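PDB 6ORM: peruvianin-I from Thevetia peruviana, which is a germin-like protein of the cupin family from plant latex with proteolytic activity, classed as a cysteine peptidase that cleaves peptide bonds. Local coordinates for residues F42-P46 / I74-V78; D35-Y39 / Q63-L67; F58-G62 / S153-G157. All coordinates share one frame; numbering follows the deposited sequence.

Contact 1 of 3, residues F42-P46 / I74-V78; sequences FKQAP and INRCV. With NAG (2-acetamido-2-deoxy-beta-D-glucopyranose), chain D; NAG (2-acetamido-2-deoxy-beta-D-glucopyranose), chain B; NAG (2-acetamido-2-deoxy-beta-D-glucopyranose), chain E.
Phe42 lays its ring beside the base of Arg76, with CE1 3.5 Å from Arg76 CB, while CE2 reaches Ile74 CG2 at 4.0 Å. Phe42 and Arg76 run alongside one another in opposing senses, which brings Phe42 CD1 over one face of the guanidinium, toward its rim, the planes 32° apart. The backbone O of Phe42 takes a weak, bent bond from Arg76 NH1 (2.7 Å). Gln44 offers its carbonyl O to Arg76 NH2 at 2.8 Å; this bond is nearly straight, 173° at the hydrogen, and lies in both the carbonyl and the guanidinium planes. Ala45 O receives a bond of 2.5 Å from O6 of the chain D sugar, part of a glycan attached to the protein. Pro46 covers the other guanidinium face with CD, 3.6 Å from Arg76 NH2, and sets CG 3.6 Å from Val78 CG2. The arginine leaves the strand with CG opposite the backbone N (chi1 -178°) and bends farther out at chi3, so the guanidinium sits between Phe42 and Pro46 within the turn of the loop. A leucine here would probably leave the carbonyls of Phe42 and Gln44 without their donor and the loop less firmly tied down. Strand 73-79 runs between strands 54-57 and 145-151; Thr57 OG1 of the former also binds Arg76 NH2, and Tyr148 of the latter meets the Phe42 ring edge-to-face.

Contact 2 of 3, residues D35-Y39 / Q63-L67; sequences DDFIY and QFPAL
Tyr39 stands its CB almost exactly over the centre of the Phe64 ring, 3.4 Å from the ring centroid and 5° off the normal, a CH-pi contact. The two rings themselves lie near parallel, at 27°, but are offset so far, centroids 5.3 Å apart, that little of one ring lies over the other. With CG opposite the backbone N (chi1 -176°), the tyrosine ring runs on past Phe64 to Gln63, where CE1 comes 3.3 Å from Gln63 O and OH touches Gln63 CB. The rim of the Phe64 ring faces backbone oxygens: CZ lies 3.4 Å from Phe37 O and CE1 3.6 Å from Asp36 O, both near the ring plane, where the slightly positive ring hydrogens probably suit them. Ala66 joins through its methyl, CB being 3.2 Å from Asp36 O and 3.9 Å from Phe37 CD1. One water ties the backbones together, donating to Asp36 O (2.7 Å) and accepting from Ala66 N. Farther out, Leu67 N bonds to Phe64 O and so closes the turn that presents the phenylalanine, Thr60 N holds Gln63 OE1, and Thr33 N holds Asp36 OD2. Phe37 turns its ring to Phe108 of the second subunit, edge-to-face. Ile38 and Tyr39 pair with a strand of that subunit in an antiparallel ladder, an intersubunit extension of a sheet, consistent with the oligomeric assembly of germin-type cupins.

Contact 3 of 3, residues F58-G62 / S153-G157; sequences FVTAG and SQNPG
Gln154 O is the hub through which two irregular loops meet: Ala61 N donates to it at 3.0 Å, and Thr60 CB presses against the same oxygen at 3.1 Å. The Ala61 bond is nearly straight, 169° at the hydrogen, and lies in the carbonyl plane. Around this link the side chains touch lightly, Ala61 CB sitting 3.6 Å from Gln154 NE2 and Thr60 CG2 4.3 Å from Pro156 CD. Each loop is stiffened by its own ST turn. Thr60 OG1, placed between its backbone N and carbonyl carbon (chi1 75°), accepts from Gly62 N at 3.1 Å, which bends the chain just where Ala61 N must face the other loop. Ser153 OG accepts from Asn155 N, also at 3.1 Å, and so folds the chain about the carbonyl of Gln154. The buried amide of Gln154 is gripped at both ends, OE1 by Thr69 N and NE2 by Asn68 OD1, which fixes its rotation while the flank of the side chain packs against Ala61. Asn155 ND2 instead reaches Leu7 O of the third subunit, so this loop also takes part in the assembly. Segment 58-62 follows strand 54-57, and segment 153-157 connects strand 145-151 to strand 159-162; both rest on strand 73-79, where Thr73 is touched by the side chains of Thr60 and Pro156 and its OG1 is bonded to Ser153 O.

Overall arrangement
The chain order interlocks the three contacts: segments 35-39 and 42-46 nearly adjoin, and 58-62 leads directly into 63-67. Contact 3 touches both others through Val59. Val59 N lies 3.1 Å from Asn75 OD1, probably hydrogen-bonded, and Val59 CG2 packs 3.5 Å from Phe42 CZ of contact 1 and 3.7 Å from Tyr39 CE2 of contact 2, while CG1 meets Phe64 CB. Centres of contacts 1 and 2 are about 16 Å apart, those of 1 and 3 about 14 Å, and of 2 and 3 about 12 Å. Contacts 1 and 2 both reach the second subunit; the attached glycans lie against contact 1, and a sugar also comes within about 4 Å of the Tyr39 side chain in contact 2.

Contact 1 of 3, residues F42-P46 / I74-V78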
ATOM      1  N   PHE A  42     -11.345  -3.689  28.256  1.00 44.87           N
ATOM      2  CA  PHE A  42     -12.282  -4.807  28.247  1.00 44.81           C
ATOM      3  C   PHE A  42     -12.606  -5.320  29.640  1.00 48.09           C
ATOM      4  O   PHE A  42     -13.551  -6.101  29.788  1.00 47.96           O
ATOM      5  CB  PHE A  42     -11.733  -5.968  27.412  1.00 42.85           C
ATOM      6  CG  PHE A  42     -11.796  -5.737  25.934  1.00 41.19           C
ATOM      7  CD1 PHE A  42     -12.671  -4.809  25.396  1.00 40.69           C
ATOM      8  CD2 PHE A  42     -10.982  -6.460  25.079  1.00 40.44           C
ATOM      9  CE1 PHE A  42     -12.728  -4.602  24.031  1.00 39.81           C
ATOM     10  CE2 PHE A  42     -11.033  -6.259  23.714  1.00 39.44           C
ATOM     11  CZ  PHE A  42     -11.908  -5.330  23.188  1.00 39.14           C
ATOM     12  N   LYS A  43     -11.858  -4.895  30.660  1.00 46.85           N
ATOM     13  CA  LYS A  43     -12.191  -5.275  32.027  1.00 50.51           C
ATOM     14  C   LYS A  43     -13.451  -4.591  32.522  1.00 51.78           C
ATOM     15  O   LYS A  43     -14.045  -5.050  33.507  1.00 52.50           O
ATOM     16  CB  LYS A  43     -11.018  -4.976  32.955  1.00 52.44           C
ATOM     17  CG  LYS A  43      -9.862  -5.917  32.729  1.00 52.73           C
ATOM     18  CD  LYS A  43      -8.966  -5.979  33.933  1.00 55.67           C
ATOM     19  CE  LYS A  43      -7.875  -6.987  33.703  1.00 56.80           C
ATOM     20  NZ  LYS A  43      -6.581  -6.318  33.431  1.00 57.53           N
ATOM     21  N   GLN A  44     -13.867  -3.501  31.885  1.00 53.14           N
ATOM     22  CA  GLN A  44     -15.164  -2.914  32.171  1.00 54.83           C
ATOM     23  C   GLN A  44     -16.222  -3.635  31.358  1.00 52.76           C
ATOM     24  O   GLN A  44     -16.140  -3.680  30.118  1.00 51.21           O
ATOM     25  CB  GLN A  44     -15.138  -1.421  31.876  1.00 57.18           C
ATOM     26  CG  GLN A  44     -13.821  -0.783  32.286  1.00 59.45           C
ATOM     27  CD  GLN A  44     -13.712   0.676  31.898  1.00 61.28           C
ATOM     28  OE1 GLN A  44     -14.699   1.310  31.521  1.00 61.99           O
ATOM     29  NE2 GLN A  44     -12.496   1.216  31.969  1.00 62.19           N
ATOM     30  N   ALA A  45     -17.217  -4.193  32.047  1.00 54.69           N
ATOM     31  CA  ALA A  45     -18.350  -4.821  31.400  1.00 52.60           C
ATOM     32  C   ALA A  45     -19.127  -3.790  30.588  1.00 50.88           C
ATOM     33  O   ALA A  45     -18.977  -2.584  30.799  1.00 51.60           O
ATOM     34  CB  ALA A  45     -19.254  -5.476  32.443  1.00 53.70           C
ATOM     35  N   PRO A  46     -19.934  -4.238  29.627  1.00 51.93           N
ATOM     36  CA  PRO A  46     -20.827  -3.305  28.934  1.00 50.73           C
ATOM     37  C   PRO A  46     -21.627  -2.482  29.934  1.00 51.55           C
ATOM     38  O   PRO A  46     -22.248  -3.020  30.853  1.00 52.40           O
ATOM     39  CB  PRO A  46     -21.730  -4.234  28.116  1.00 50.04           C
ATOM     40  CG  PRO A  46     -20.862  -5.410  27.832  1.00 49.23           C
ATOM     41  CD  PRO A  46     -20.049  -5.606  29.086  1.00 50.55           C
ATOM     42  N   ILE A  74      -9.376  -4.104  17.664  1.00 38.90           N
ATOM     43  CA  ILE A  74     -10.253  -5.163  18.150  1.00 39.48           C
ATOM     44  C   ILE A  74     -11.426  -4.521  18.880  1.00 39.15           C
ATOM     45  O   ILE A  74     -11.237  -3.619  19.703  1.00 40.04           O
ATOM     46  CB  ILE A  74      -9.509  -6.178  19.046  1.00 40.95           C
ATOM     47  CG1 ILE A  74     -10.415  -7.367  19.374  1.00 41.54           C
ATOM     48  CG2 ILE A  74      -8.974  -5.531  20.313  1.00 42.27           C
ATOM     49  CD1 ILE A  74      -9.682  -8.542  19.998  1.00 42.65           C
ATOM     50  N   ASN A  75     -12.637  -4.965  18.556  1.00 38.28           N
ATOM     51  CA  ASN A  75     -13.849  -4.501  19.210  1.00 38.76           C
ATOM     52  C   ASN A  75     -14.547  -5.681  19.871  1.00 38.97           C
ATOM     53  O   ASN A  75     -14.614  -6.770  19.295  1.00 39.13           O
ATOM     54  CB  ASN A  75     -14.805  -3.831  18.209  1.00 39.35           C
ATOM     55  CG  ASN A  75     -14.228  -2.567  17.598  1.00 40.23           C
ATOM     56  OD1 ASN A  75     -13.488  -1.827  18.246  1.00 41.18           O
ATOM     57  ND2 ASN A  75     -14.569  -2.313  16.342  1.00 39.78           N
ATOM     58  N   ARG A  76     -15.064  -5.463  21.077  1.00 39.51           N
ATOM     59  CA  ARG A  76     -15.877  -6.460  21.758  1.00 39.68           C
ATOM     60  C   ARG A  76     -17.347  -6.121  21.570  1.00 40.30           C
ATOM     61  O   ARG A  76     -17.765  -4.987  21.826  1.00 40.83           O
ATOM     62  CB  ARG A  76     -15.550  -6.534  23.250  1.00 40.06           C
ATOM     63  CG  ARG A  76     -16.353  -7.604  23.983  1.00 40.33           C
ATOM     64  CD  ARG A  76     -16.210  -7.506  25.496  1.00 41.88           C
ATOM     65  NE  ARG A  76     -16.746  -6.256  26.025  1.00 42.41           N
ATOM     66  CZ  ARG A  76     -16.410  -5.734  27.201  1.00 43.20           C
ATOM     67  NH1 ARG A  76     -15.561  -6.371  27.996  1.00 43.50           N
ATOM     68  NH2 ARG A  76     -16.949  -4.587  27.596  1.00 43.86           N
ATOM     69  N   CYS A  77     -18.127  -7.105  21.135  1.00 40.39           N
ATOM     70  CA  CYS A  77     -19.557  -6.940  20.932  1.00 41.42           C
ATOM     71  C   CYS A  77     -20.294  -7.904  21.846  1.00 42.03           C
ATOM     72  O   CYS A  77     -20.014  -9.107  21.840  1.00 42.97           O
ATOM     73  CB  CYS A  77     -19.940  -7.181  19.471  1.00 41.45           C
ATOM     74  SG  CYS A  77     -19.134  -6.090  18.257  1.00 41.64           S
ATOM     75  N   VAL A  78     -21.235  -7.378  22.623  1.00 41.86           N
ATOM     76  CA  VAL A  78     -22.092  -8.181  23.487  1.00 42.89           C
ATOM     77  C   VAL A  78     -23.535  -7.956  23.059  1.00 42.97           C
ATOM     78  O   VAL A  78     -23.973  -6.810  22.908  1.00 42.80           O
ATOM     79  CB  VAL A  78     -21.889  -7.828  24.971  1.00 44.94           C
ATOM     80  CG1 VAL A  78     -22.836  -8.633  25.853  1.00 46.78           C
ATOM     81  CG2 VAL A  78     -20.438  -8.063  25.374  1.00 45.05           C
TER
HETATM   82  C1  NAG D   1     -20.799  -0.385  25.907  1.00 46.71           C
HETATM   83  C2  NAG D   1     -21.259   1.054  26.035  1.00 50.17           C
HETATM   84  C3  NAG D   1     -20.049   1.975  26.108  1.00 51.13           C
HETATM   85  C4  NAG D   1     -19.065   1.504  27.175  1.00 53.51           C
HETATM   86  C5  NAG D   1     -18.796   0.002  27.077  1.00 50.85           C
HETATM   87  C6  NAG D   1     -17.986  -0.537  28.235  1.00 50.46           C
HETATM   88  C7  NAG D   1     -23.413   1.748  25.079  1.00 55.11           C
HETATM   89  C8  NAG D   1     -24.153   2.108  23.826  1.00 55.07           C
HETATM   90  N2  NAG D   1     -22.122   1.430  24.925  1.00 52.76           N
HETATM   91  O3  NAG D   1     -20.490   3.299  26.391  1.00 50.37           O
HETATM   92  O4  NAG D   1     -17.818   2.155  26.970  1.00 57.86           O
HETATM   93  O5  NAG D   1     -20.026  -0.736  27.039  1.00 49.00           O
HETATM   94  O6  NAG D   1     -18.689  -0.442  29.467  1.00 49.94           O
HETATM   95  O7  NAG D   1     -23.956   1.747  26.178  1.00 58.74           O
HETATM   96  C1  NAG B   2     -17.669   3.295  27.814  1.00 56.17           C
HETATM   97  C2  NAG B   2     -16.194   3.672  27.733  1.00 57.91           C
HETATM   98  C3  NAG B   2     -15.920   4.966  28.496  1.00 61.63           C
HETATM   99  C4  NAG B   2     -16.873   6.066  28.046  1.00 64.29           C
HETATM  100  C5  NAG B   2     -18.309   5.576  28.176  1.00 61.92           C
HETATM  101  C6  NAG B   2     -19.330   6.574  27.684  1.00 63.11           C
HETATM  102  C7  NAG B   2     -14.725   1.722  27.460  1.00 55.04           C
HETATM  103  C8  NAG B   2     -13.913   0.676  28.164  1.00 54.66           C
HETATM  104  N2  NAG B   2     -15.362   2.595  28.245  1.00 56.00           N
HETATM  105  O3  NAG B   2     -14.569   5.347  28.255  1.00 62.57           O
HETATM  106  O4  NAG B   2     -16.712   7.232  28.849  1.00 69.17           O
HETATM  107  O5  NAG B   2     -18.473   4.390  27.387  1.00 58.64           O
HETATM  108  O6  NAG B   2     -19.353   6.641  26.265  1.00 64.19           O
HETATM  109  O7  NAG B   2     -14.797   1.773  26.237  1.00 55.15           O
HETATM  110  C1  NAG E   1     -25.444  -9.510  29.888  1.00 60.10           C
HETATM  111  C2  NAG E   1     -25.779 -10.170  31.220  1.00 64.86           C
HETATM  112  C3  NAG E   1     -26.225  -9.118  32.238  1.00 68.11           C
HETATM  113  C4  NAG E   1     -25.169  -8.026  32.361  1.00 68.24           C
HETATM  114  C5  NAG E   1     -24.843  -7.453  30.980  1.00 65.00           C
HETATM  115  C6  NAG E   1     -23.679  -6.489  31.000  1.00 63.99           C
HETATM  116  C7  NAG E   1     -26.534 -12.497  31.331  1.00 67.81           C
HETATM  117  C8  NAG E   1     -27.671 -13.449  31.114  1.00 69.30           C
HETATM  118  N2  NAG E   1     -26.783 -11.211  31.062  1.00 66.39           N
HETATM  119  O3  NAG E   1     -26.457  -9.715  33.512  1.00 71.64           O
HETATM  120  O4  NAG E   1     -25.653  -6.988  33.211  1.00 70.85           O
HETATM  121  O5  NAG E   1     -24.458  -8.509  30.088  1.00 62.84           O
HETATM  122  O6  NAG E   1     -22.458  -7.172  31.252  1.00 62.66           O
HETATM  123  O7  NAG E   1     -25.438 -12.874  31.732  1.00 68.07           O

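Contact 2 of 3, residues D35-Y39 / Q63-L67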
ATOM      1  N   ASP A  35       3.548   1.072  30.161  1.00 52.51           N
ATOM      2  CA  ASP A  35       2.112   1.238  30.374  1.00 52.86           C
ATOM      3  C   ASP A  35       1.381   1.678  29.115  1.00 49.97           C
ATOM      4  O   ASP A  35       0.171   1.456  29.005  1.00 48.83           O
ATOM      5  CB  ASP A  35       1.851   2.266  31.479  1.00 56.24           C
ATOM      6  CG  ASP A  35       2.211   1.754  32.857  1.00 59.01           C
ATOM      7  OD1 ASP A  35       2.090   0.535  33.087  1.00 59.18           O
ATOM      8  OD2 ASP A  35       2.598   2.574  33.719  1.00 60.89           O
ATOM      9  N   ASP A  36       2.084   2.290  28.161  1.00 49.45           N
ATOM     10  CA  ASP A  36       1.444   2.784  26.950  1.00 48.12           C
ATOM     11  C   ASP A  36       1.068   1.676  25.977  1.00 46.59           C
ATOM     12  O   ASP A  36       0.314   1.936  25.034  1.00 45.92           O
ATOM     13  CB  ASP A  36       2.362   3.783  26.248  1.00 48.92           C
ATOM     14  CG  ASP A  36       2.527   5.069  27.029  1.00 52.05           C
ATOM     15  OD1 ASP A  36       1.502   5.659  27.429  1.00 52.69           O
ATOM     16  OD2 ASP A  36       3.684   5.487  27.249  1.00 54.18           O
ATOM     17  N   PHE A  37       1.550   0.455  26.183  1.00 46.70           N
ATOM     18  CA  PHE A  37       1.338  -0.620  25.227  1.00 45.25           C
ATOM     19  C   PHE A  37       0.366  -1.673  25.736  1.00 45.39           C
ATOM     20  O   PHE A  37       0.138  -2.676  25.052  1.00 44.77           O
ATOM     21  CB  PHE A  37       2.686  -1.237  24.847  1.00 44.87           C
ATOM     22  CG  PHE A  37       3.610  -0.257  24.178  1.00 45.12           C
ATOM     23  CD1 PHE A  37       3.524  -0.026  22.816  1.00 43.56           C
ATOM     24  CD2 PHE A  37       4.533   0.467  24.918  1.00 46.64           C
ATOM     25  CE1 PHE A  37       4.354   0.888  22.197  1.00 44.46           C
ATOM     26  CE2 PHE A  37       5.370   1.384  24.304  1.00 47.40           C
ATOM     27  CZ  PHE A  37       5.279   1.593  22.940  1.00 46.14           C
ATOM     28  N   ILE A  38      -0.211  -1.464  26.913  1.00 45.73           N
ATOM     29  CA  ILE A  38      -1.298  -2.283  27.428  1.00 45.80           C
ATOM     30  C   ILE A  38      -2.584  -1.467  27.349  1.00 45.66           C
ATOM     31  O   ILE A  38      -2.571  -0.239  27.484  1.00 46.92           O
ATOM     32  CB  ILE A  38      -1.012  -2.748  28.873  1.00 46.83           C
ATOM     33  CG1 ILE A  38      -2.077  -3.736  29.357  1.00 46.41           C
ATOM     34  CG2 ILE A  38      -0.912  -1.557  29.812  1.00 47.87           C
ATOM     35  CD1 ILE A  38      -1.835  -4.247  30.764  1.00 47.99           C
ATOM     36  N   TYR A  39      -3.696  -2.151  27.088  1.00 44.86           N
ATOM     37  CA  TYR A  39      -5.014  -1.531  27.163  1.00 44.85           C
ATOM     38  C   TYR A  39      -5.949  -2.468  27.911  1.00 44.86           C
ATOM     39  O   TYR A  39      -6.068  -3.643  27.553  1.00 43.99           O
ATOM     40  CB  TYR A  39      -5.581  -1.214  25.775  1.00 44.17           C
ATOM     41  CG  TYR A  39      -6.903  -0.480  25.834  1.00 45.03           C
ATOM     42  CD1 TYR A  39      -6.951   0.874  26.144  1.00 46.44           C
ATOM     43  CD2 TYR A  39      -8.101  -1.144  25.598  1.00 44.46           C
ATOM     44  CE1 TYR A  39      -8.154   1.551  26.207  1.00 47.17           C
ATOM     45  CE2 TYR A  39      -9.310  -0.476  25.660  1.00 45.01           C
ATOM     46  CZ  TYR A  39      -9.331   0.870  25.965  1.00 46.22           C
ATOM     47  OH  TYR A  39     -10.529   1.542  26.029  1.00 46.33           O
ATOM     48  N   GLN A  63      -9.036   5.063  21.301  1.00 45.28           N
ATOM     49  CA  GLN A  63      -9.064   4.583  22.678  1.00 45.55           C
ATOM     50  C   GLN A  63      -7.715   4.071  23.158  1.00 44.80           C
ATOM     51  O   GLN A  63      -7.414   4.166  24.352  1.00 45.31           O
ATOM     52  CB  GLN A  63     -10.095   3.457  22.829  1.00 45.39           C
ATOM     53  CG  GLN A  63     -11.536   3.870  22.579  1.00 46.00           C
ATOM     54  CD  GLN A  63     -11.838   4.089  21.109  1.00 45.73           C
ATOM     55  OE1 GLN A  63     -11.557   3.233  20.269  1.00 45.23           O
ATOM     56  NE2 GLN A  63     -12.405   5.245  20.791  1.00 46.37           N
ATOM     57  N   PHE A  64      -6.906   3.531  22.247  1.00 44.32           N
ATOM     58  CA  PHE A  64      -5.664   2.831  22.566  1.00 43.20           C
ATOM     59  C   PHE A  64      -4.570   3.496  21.741  1.00 43.07           C
ATOM     60  O   PHE A  64      -4.248   3.043  20.635  1.00 42.27           O
ATOM     61  CB  PHE A  64      -5.805   1.338  22.264  1.00 40.90           C
ATOM     62  CG  PHE A  64      -4.650   0.488  22.726  1.00 40.43           C
ATOM     63  CD1 PHE A  64      -3.634   1.008  23.514  1.00 41.36           C
ATOM     64  CD2 PHE A  64      -4.596  -0.853  22.369  1.00 39.14           C
ATOM     65  CE1 PHE A  64      -2.581   0.205  23.925  1.00 41.91           C
ATOM     66  CE2 PHE A  64      -3.550  -1.658  22.777  1.00 39.51           C
ATOM     67  CZ  PHE A  64      -2.541  -1.130  23.557  1.00 40.90           C
ATOM     68  N   PRO A  65      -3.982   4.584  22.250  1.00 43.29           N
ATOM     69  CA  PRO A  65      -3.055   5.388  21.430  1.00 43.70           C
ATOM     70  C   PRO A  65      -1.918   4.604  20.792  1.00 43.47           C
ATOM     71  O   PRO A  65      -1.453   4.986  19.710  1.00 43.52           O
ATOM     72  CB  PRO A  65      -2.528   6.424  22.431  1.00 45.25           C
ATOM     73  CG  PRO A  65      -3.621   6.560  23.438  1.00 45.58           C
ATOM     74  CD  PRO A  65      -4.250   5.201  23.561  1.00 44.21           C
ATOM     75  N   ALA A  66      -1.460   3.517  21.414  1.00 42.00           N
ATOM     76  CA  ALA A  66      -0.365   2.743  20.845  1.00 41.63           C
ATOM     77  C   ALA A  66      -0.738   2.057  19.536  1.00 40.24           C
ATOM     78  O   ALA A  66       0.162   1.608  18.819  1.00 40.76           O
ATOM     79  CB  ALA A  66       0.124   1.700  21.852  1.00 42.18           C
ATOM     80  N   LEU A  67      -2.030   1.952  19.214  1.00 40.75           N
ATOM     81  CA  LEU A  67      -2.437   1.373  17.937  1.00 39.38           C
ATOM     82  C   LEU A  67      -2.130   2.286  16.759  1.00 39.57           C
ATOM     83  O   LEU A  67      -2.116   1.816  15.615  1.00 39.02           O
ATOM     84  CB  LEU A  67      -3.932   1.050  17.959  1.00 38.26           C
ATOM     85  CG  LEU A  67      -4.355  -0.069  18.909  1.00 38.21           C
ATOM     86  CD1 LEU A  67      -5.859  -0.295  18.829  1.00 37.55           C
ATOM     87  CD2 LEU A  67      -3.592  -1.351  18.597  1.00 37.86           C
TER
HETATM   88  O   HOH W   1      -1.613   3.737  24.479  1.00 43.12           O

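Contact 3 of 3, residues F58-G62 / S153-G157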
ATOM      1  N   PHE A  58     -15.142  -0.310  22.039  1.00 43.81           N
ATOM      2  CA  PHE A  58     -14.227  -0.047  20.937  1.00 44.28           C
ATOM      3  C   PHE A  58     -12.783  -0.005  21.413  1.00 45.33           C
ATOM      4  O   PHE A  58     -12.482   0.545  22.476  1.00 46.54           O
ATOM      5  CB  PHE A  58     -14.566   1.286  20.268  1.00 45.07           C
ATOM      6  CG  PHE A  58     -15.867   1.286  19.526  1.00 45.10           C
ATOM      7  CD1 PHE A  58     -15.949   0.784  18.238  1.00 44.14           C
ATOM      8  CD2 PHE A  58     -17.010   1.802  20.114  1.00 46.56           C
ATOM      9  CE1 PHE A  58     -17.150   0.795  17.551  1.00 44.21           C
ATOM     10  CE2 PHE A  58     -18.214   1.813  19.434  1.00 46.70           C
ATOM     11  CZ  PHE A  58     -18.284   1.310  18.151  1.00 45.30           C
ATOM     12  N   VAL A  59     -11.891  -0.604  20.626  1.00 44.01           N
ATOM     13  CA  VAL A  59     -10.461  -0.385  20.809  1.00 44.37           C
ATOM     14  C   VAL A  59      -9.845  -0.019  19.466  1.00 44.11           C
ATOM     15  O   VAL A  59      -9.251  -0.865  18.786  1.00 43.71           O
ATOM     16  CB  VAL A  59      -9.744  -1.601  21.426  1.00 44.56           C
ATOM     17  CG1 VAL A  59      -8.353  -1.197  21.889  1.00 45.12           C
ATOM     18  CG2 VAL A  59     -10.541  -2.170  22.588  1.00 45.59           C
ATOM     19  N   THR A  60     -10.011   1.238  19.071  1.00 44.06           N
ATOM     20  CA  THR A  60      -9.285   1.827  17.961  1.00 43.67           C
ATOM     21  C   THR A  60      -8.172   2.715  18.514  1.00 44.24           C
ATOM     22  O   THR A  60      -7.997   2.848  19.728  1.00 45.15           O
ATOM     23  CB  THR A  60     -10.230   2.623  17.059  1.00 43.50           C
ATOM     24  OG1 THR A  60     -10.573   3.856  17.704  1.00 44.45           O
ATOM     25  CG2 THR A  60     -11.499   1.829  16.776  1.00 43.19           C
ATOM     26  N   ALA A  61      -7.403   3.327  17.609  1.00 42.83           N
ATOM     27  CA  ALA A  61      -6.383   4.280  18.033  1.00 42.99           C
ATOM     28  C   ALA A  61      -6.969   5.423  18.854  1.00 43.80           C
ATOM     29  O   ALA A  61      -6.239   6.056  19.626  1.00 43.98           O
ATOM     30  CB  ALA A  61      -5.638   4.833  16.817  1.00 42.39           C
ATOM     31  N   GLY A  62      -8.267   5.703  18.708  1.00 45.51           N
ATOM     32  CA  GLY A  62      -8.899   6.724  19.526  1.00 46.28           C
ATOM     33  C   GLY A  62      -8.964   6.358  20.995  1.00 46.45           C
ATOM     34  O   GLY A  62      -8.967   7.240  21.857  1.00 47.73           O
ATOM     35  N   SER A 153      -7.317  -2.296  10.518  1.00 36.46           N
ATOM     36  CA  SER A 153      -7.142  -0.852  10.465  1.00 36.28           C
ATOM     37  C   SER A 153      -7.154  -0.330  11.890  1.00 36.57           C
ATOM     38  O   SER A 153      -7.821  -0.893  12.759  1.00 35.78           O
ATOM     39  CB  SER A 153      -8.234  -0.167   9.633  1.00 36.10           C
ATOM     40  OG  SER A 153      -8.087   1.243   9.670  1.00 37.16           O
ATOM     41  N   GLN A 154      -6.411   0.753  12.121  1.00 37.07           N
ATOM     42  CA  GLN A 154      -6.485   1.414  13.418  1.00 37.34           C
ATOM     43  C   GLN A 154      -7.803   2.147  13.622  1.00 37.52           C
ATOM     44  O   GLN A 154      -8.112   2.526  14.756  1.00 38.53           O
ATOM     45  CB  GLN A 154      -5.322   2.392  13.586  1.00 37.37           C
ATOM     46  CG  GLN A 154      -5.472   3.661  12.776  1.00 36.89           C
ATOM     47  CD  GLN A 154      -4.328   4.625  12.996  1.00 37.55           C
ATOM     48  OE1 GLN A 154      -3.164   4.293  12.765  1.00 37.50           O
ATOM     49  NE2 GLN A 154      -4.653   5.828  13.448  1.00 37.79           N
ATOM     50  N   ASN A 155      -8.579   2.353  12.564  1.00 35.41           N
ATOM     51  CA  ASN A 155      -9.846   3.068  12.641  1.00 36.34           C
ATOM     52  C   ASN A 155     -10.730   2.608  11.488  1.00 35.80           C
ATOM     53  O   ASN A 155     -10.938   3.356  10.523  1.00 36.27           O
ATOM     54  CB  ASN A 155      -9.621   4.582  12.594  1.00 38.37           C
ATOM     55  CG  ASN A 155     -10.889   5.370  12.869  1.00 39.89           C
ATOM     56  OD1 ASN A 155     -11.790   4.897  13.560  1.00 40.63           O
ATOM     57  ND2 ASN A 155     -10.967   6.577  12.321  1.00 40.48           N
ATOM     58  N   PRO A 156     -11.267   1.387  11.559  1.00 36.59           N
ATOM     59  CA  PRO A 156     -12.016   0.840  10.414  1.00 36.19           C
ATOM     60  C   PRO A 156     -13.259   1.636  10.067  1.00 37.35           C
ATOM     61  O   PRO A 156     -13.689   1.620   8.908  1.00 37.88           O
ATOM     62  CB  PRO A 156     -12.377  -0.582  10.872  1.00 35.53           C
ATOM     63  CG  PRO A 156     -11.535  -0.847  12.093  1.00 35.93           C
ATOM     64  CD  PRO A 156     -11.268   0.477  12.716  1.00 36.08           C
ATOM     65  N   GLY A 157     -13.856   2.318  11.038  1.00 37.21           N
ATOM     66  CA  GLY A 157     -15.143   2.949  10.834  1.00 37.65           C
ATOM     67  C   GLY A 157     -16.284   1.959  10.969  1.00 37.01           C
ATOM     68  O   GLY A 157     -16.100   0.756  10.780  1.00 35.66           O
TER